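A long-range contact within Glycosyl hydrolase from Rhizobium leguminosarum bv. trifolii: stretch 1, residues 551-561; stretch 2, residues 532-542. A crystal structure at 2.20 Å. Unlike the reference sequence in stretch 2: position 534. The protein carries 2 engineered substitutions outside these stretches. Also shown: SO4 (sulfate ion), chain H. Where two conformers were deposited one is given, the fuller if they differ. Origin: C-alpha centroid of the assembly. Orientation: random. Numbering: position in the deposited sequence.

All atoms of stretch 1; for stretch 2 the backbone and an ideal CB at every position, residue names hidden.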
# COMPACT_ATOMS: atom_id res chain seq x y z
N GLU A 551 -26.00 -1.68 -1.42
CA GLU A 551 -24.82 -2.17 -0.69
C GLU A 551 -24.46 -1.20 0.41
O GLU A 551 -24.80 -0.00 0.32
CB GLU A 551 -23.61 -2.34 -1.63
CG GLU A 551 -23.82 -3.39 -2.71
CD GLU A 551 -22.65 -3.56 -3.68
OE1 GLU A 551 -21.75 -2.70 -3.70
OE2 GLU A 551 -22.68 -4.55 -4.44
N ARG A 552 -23.75 -1.69 1.41
CA ARG A 552 -23.20 -0.85 2.50
C ARG A 552 -21.73 -1.13 2.73
O ARG A 552 -21.37 -2.26 2.98
CB ARG A 552 -23.97 -1.14 3.78
CG ARG A 552 -25.48 -0.90 3.69
CD ARG A 552 -25.83 0.58 3.52
NE ARG A 552 -27.29 0.79 3.41
CZ ARG A 552 -28.02 0.71 2.30
NH1 ARG A 552 -27.49 0.43 1.11
NH2 ARG A 552 -29.31 0.91 2.36
N MET A 553 -20.89 -0.11 2.64
CA MET A 553 -19.50 -0.21 2.99
C MET A 553 -19.34 0.17 4.45
O MET A 553 -19.77 1.26 4.84
CB MET A 553 -18.68 0.73 2.13
CG MET A 553 -17.19 0.61 2.34
SD MET A 553 -16.68 -1.04 1.75
CE MET A 553 -15.12 -1.19 2.57
N LEU A 554 -18.71 -0.72 5.22
CA LEU A 554 -18.37 -0.49 6.62
C LEU A 554 -16.87 -0.22 6.74
O LEU A 554 -16.04 -0.89 6.06
CB LEU A 554 -18.73 -1.72 7.46
CG LEU A 554 -20.18 -1.98 7.86
CD1 LEU A 554 -21.06 -2.12 6.64
CD2 LEU A 554 -20.32 -3.24 8.72
N PHE A 555 -16.52 0.72 7.60
CA PHE A 555 -15.13 1.10 7.91
C PHE A 555 -15.08 1.33 9.42
O PHE A 555 -16.00 1.89 9.97
CB PHE A 555 -14.76 2.39 7.17
CG PHE A 555 -13.37 2.89 7.44
CD1 PHE A 555 -12.24 2.12 7.07
CD2 PHE A 555 -13.16 4.17 8.02
CE1 PHE A 555 -10.93 2.61 7.26
CE2 PHE A 555 -11.86 4.66 8.25
CZ PHE A 555 -10.73 3.88 7.86
N TRP A 556 -14.01 0.88 10.08
CA TRP A 556 -13.86 1.01 11.51
C TRP A 556 -12.39 1.04 11.86
O TRP A 556 -11.56 1.06 10.96
CB TRP A 556 -14.62 -0.11 12.24
CG TRP A 556 -14.15 -1.48 12.03
CD1 TRP A 556 -13.27 -2.17 12.78
CD2 TRP A 556 -14.62 -2.37 11.02
NE1 TRP A 556 -13.13 -3.44 12.30
CE2 TRP A 556 -13.95 -3.59 11.22
CE3 TRP A 556 -15.50 -2.24 9.95
CZ2 TRP A 556 -14.12 -4.69 10.37
CZ3 TRP A 556 -15.73 -3.37 9.13
CH2 TRP A 556 -15.02 -4.57 9.35
N ALA A 557 -12.06 1.07 13.14
CA ALA A 557 -10.68 1.09 13.61
C ALA A 557 -10.53 -0.04 14.60
O ALA A 557 -11.49 -0.43 15.24
CB ALA A 557 -10.38 2.46 14.30
N ALA A 558 -9.32 -0.58 14.70
CA ALA A 558 -8.98 -1.59 15.71
C ALA A 558 -9.04 -0.93 17.11
O ALA A 558 -8.72 0.23 17.25
CB ALA A 558 -7.54 -2.13 15.46
N GLY A 559 -9.47 -1.69 18.11
CA GLY A 559 -9.56 -1.21 19.48
C GLY A 559 -8.18 -1.03 20.07
O GLY A 559 -7.99 -0.21 20.97
N ASP A 560 -7.21 -1.82 19.60
CA ASP A 560 -5.83 -1.60 20.00
C ASP A 560 -4.88 -2.16 18.96
O ASP A 560 -5.31 -2.49 17.86
CB ASP A 560 -5.59 -2.16 21.41
CG ASP A 560 -5.70 -3.63 21.46
OD1 ASP A 560 -5.51 -4.35 20.44
OD2 ASP A 560 -5.97 -4.10 22.56
N ILE A 561 -3.62 -2.30 19.36
CA ILE A 561 -2.52 -2.72 18.44
C ILE A 561 -2.16 -4.21 18.58
O ILE A 561 -1.22 -4.68 17.97
CB ILE A 561 -1.24 -1.82 18.55
CG1 ILE A 561 -0.48 -1.80 17.21
CG2 ILE A 561 -0.35 -2.22 19.74
CD1 ILE A 561 -1.39 -1.74 16.01
N UNK A 532 -9.90 -9.63 23.30
CA UNK A 532 -9.37 -8.45 22.63
C UNK A 532 -10.29 -7.22 22.81
O UNK A 532 -11.49 -7.37 23.06
CB UNK A 532 -9.18 -8.75 21.14
N UNK A 533 -9.71 -6.05 22.65
CA UNK A 533 -10.44 -4.82 22.71
C UNK A 533 -11.45 -4.72 21.55
O UNK A 533 -11.23 -5.16 20.41
CB UNK A 533 -9.47 -3.64 22.69
N UNK A 534 -12.60 -4.16 21.88
CA UNK A 534 -13.65 -3.96 20.91
C UNK A 534 -13.21 -2.97 19.82
O UNK A 534 -12.37 -2.10 20.05
CB UNK A 534 -14.92 -3.47 21.61
N UNK A 535 -13.72 -3.15 18.61
CA UNK A 535 -13.42 -2.15 17.58
C UNK A 535 -14.10 -0.80 17.88
O UNK A 535 -15.02 -0.77 18.67
CB UNK A 535 -13.86 -2.66 16.21
N UNK A 536 -13.72 0.25 17.18
CA UNK A 536 -14.26 1.58 17.39
C UNK A 536 -14.54 2.32 16.11
O UNK A 536 -13.98 1.98 15.05
CB UNK A 536 -13.30 2.40 18.25
N UNK A 537 -15.38 3.34 16.20
CA UNK A 537 -15.50 4.31 15.08
C UNK A 537 -16.16 3.72 13.82
O UNK A 537 -15.72 3.99 12.73
CB UNK A 537 -14.11 4.84 14.71
N UNK A 538 -17.22 2.94 13.99
CA UNK A 538 -17.85 2.30 12.85
C UNK A 538 -18.59 3.31 12.01
O UNK A 538 -19.48 3.93 12.54
CB UNK A 538 -18.80 1.19 13.31
N UNK A 539 -18.25 3.42 10.72
CA UNK A 539 -18.92 4.28 9.71
C UNK A 539 -19.58 3.35 8.66
O UNK A 539 -18.96 2.36 8.22
CB UNK A 539 -17.93 5.24 9.05
N UNK A 540 -20.82 3.64 8.25
CA UNK A 540 -21.58 2.85 7.30
C UNK A 540 -22.01 3.77 6.19
O UNK A 540 -22.54 4.84 6.45
CB UNK A 540 -22.78 2.17 7.96
N UNK A 541 -21.73 3.41 4.94
CA UNK A 541 -22.18 4.21 3.82
C UNK A 541 -22.82 3.40 2.75
O UNK A 541 -22.35 2.28 2.44
CB UNK A 541 -21.01 5.00 3.23
N UNK A 542 -23.77 4.04 2.08
CA UNK A 542 -24.55 3.46 1.01
C UNK A 542 -23.86 3.51 -0.35
O UNK A 542 -23.34 4.53 -0.75
CB UNK A 542 -25.90 4.17 0.92
S SO4 H . -12.63 -2.82 25.28
O1 SO4 H . -11.77 -3.92 25.80
O2 SO4 H . -13.17 -2.06 26.43
O3 SO4 H . -11.79 -1.93 24.45
O4 SO4 H . -13.76 -3.37 24.50

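Position 532 has no atom of stretch 1 near its ideal CB, so the contact sets no rule there; it is Pro532. At 533 the CB points toward stretch 1, 3.5 Å from Asp560 OD2 and 3.9 Å from Gly559 C. A small residue suits such a close approach, and Ala533 fills it, its O joined to Gly559 N through a water. Position 534 points away, so stretch 1 sets no size limit there, though sulfate O4 lies 3.1 Å from its CB; it is Ala534, which differs from the reference sequence. Its backbone does the work: Ala534 N donates to sulfate O4 (3.0 Å), and Ala534 O lies 3.0 Å from Gly559 CA, an approach possible because Gly559 lacks a CB.

The ideal CB of 535 is 3.5 Å from Trp556 CD1, and phi is -68°. A compact apolar residue would suit, and proline is compatible with that phi. Pro535 places its CB 3.6 Å from Trp556 CD1, obliquely to the indole.

At 536 the antiparallel ladder begins, with backbone N and O both bonded to Ala557. The CB lies on the same face as Ala557, with Ala558 O not far off, so a small, polar or beta-branched residue would fit. It is Thr536: OG1 packs 3.6 Å from Ala557 CB and shares a water with Ala558 O.

Position 537 has phi 69° and psi 42°, which by itself favours glycine, though asparagine or aspartate could be considered. Gly537 sits in a beta bulge, where the register shifts by one.

From 538 the CB points sideways, with the Trp556 ring and Leu554 within reach of a longer apolar chain. Leu538 supplies it: CD1 lies 4.1 Å from both Leu554 CB and Trp556 CE3.

Position 539 pairs with Phe555 through two backbone hydrogen bonds, from N of 539 to Phe555 O at 2.8 Å and the return from Phe555 N to O of 539 at 3.0 Å. Beta-branched or aromatic residues would suit the strand; it is Val539, its side chain on the same side of the sheet as that of Phe555.

At 540, a non-hydrogen-bonded pair with Leu554, the CB is 4.8 Å from Leu554 CD1, inviting a branched aliphatic. Val540 brings CG2 to 4.3 Å from Leu554 CG and CG1 to 4.0 Å from Arg552 CB.

Position 541 is hydrogen-bonded both ways to Met553, and its CB shares that residue's face; many strand formers would do. Glu541 has its carboxylate bonded elsewhere in the structure.

At 542 the CB is 4.1 Å from Arg552 NH1, so an acid or an aliphatic stem would seem natural. Arg542 uses the stem: CG lies over one face of the Arg552 guanidinium, 3.7 Å from NH1, despite the like charges.

Stretch 2 (532-542) PAAPTGLVVER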
# COMPACT_ATOMS: atom_id res chain seq x y z
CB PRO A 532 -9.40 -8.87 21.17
CG PRO A 532 -10.60 -9.71 21.09
CD PRO A 532 -10.65 -10.49 22.38
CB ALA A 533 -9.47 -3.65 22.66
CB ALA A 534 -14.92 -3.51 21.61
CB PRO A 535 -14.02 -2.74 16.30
CG PRO A 535 -14.61 -4.03 16.66
CD PRO A 535 -14.61 -4.22 18.14
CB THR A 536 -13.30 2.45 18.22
OG1 THR A 536 -12.10 2.72 17.50
CG2 THR A 536 -12.95 1.76 19.55
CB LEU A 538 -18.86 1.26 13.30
CG LEU A 538 -19.68 0.57 12.20
CD1 LEU A 538 -18.77 -0.16 11.23
CD2 LEU A 538 -20.64 -0.42 12.81
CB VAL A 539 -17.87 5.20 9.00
CG1 VAL A 539 -18.48 6.13 7.94
CG2 VAL A 539 -17.12 6.05 10.02
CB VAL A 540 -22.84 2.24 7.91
CG1 VAL A 540 -23.57 1.40 6.86
CG2 VAL A 540 -22.47 1.41 9.12
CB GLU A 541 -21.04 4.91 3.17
CG GLU A 541 -20.46 5.95 4.05
CD GLU A 541 -19.23 6.49 3.43
OE1 GLU A 541 -19.23 6.62 2.19
OE2 GLU A 541 -18.26 6.74 4.17
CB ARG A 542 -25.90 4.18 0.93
CG ARG A 542 -26.78 3.76 -0.23
CD ARG A 542 -28.25 4.05 0.11
NE ARG A 542 -29.12 3.64 -0.98
CZ ARG A 542 -29.33 4.35 -2.10
NH1 ARG A 542 -28.72 5.51 -2.32
NH2 ARG A 542 -30.14 3.85 -3.03
O HOH W 1 -10.46 -4.30 17.84
O HOH W 2 -9.77 2.46 18.33
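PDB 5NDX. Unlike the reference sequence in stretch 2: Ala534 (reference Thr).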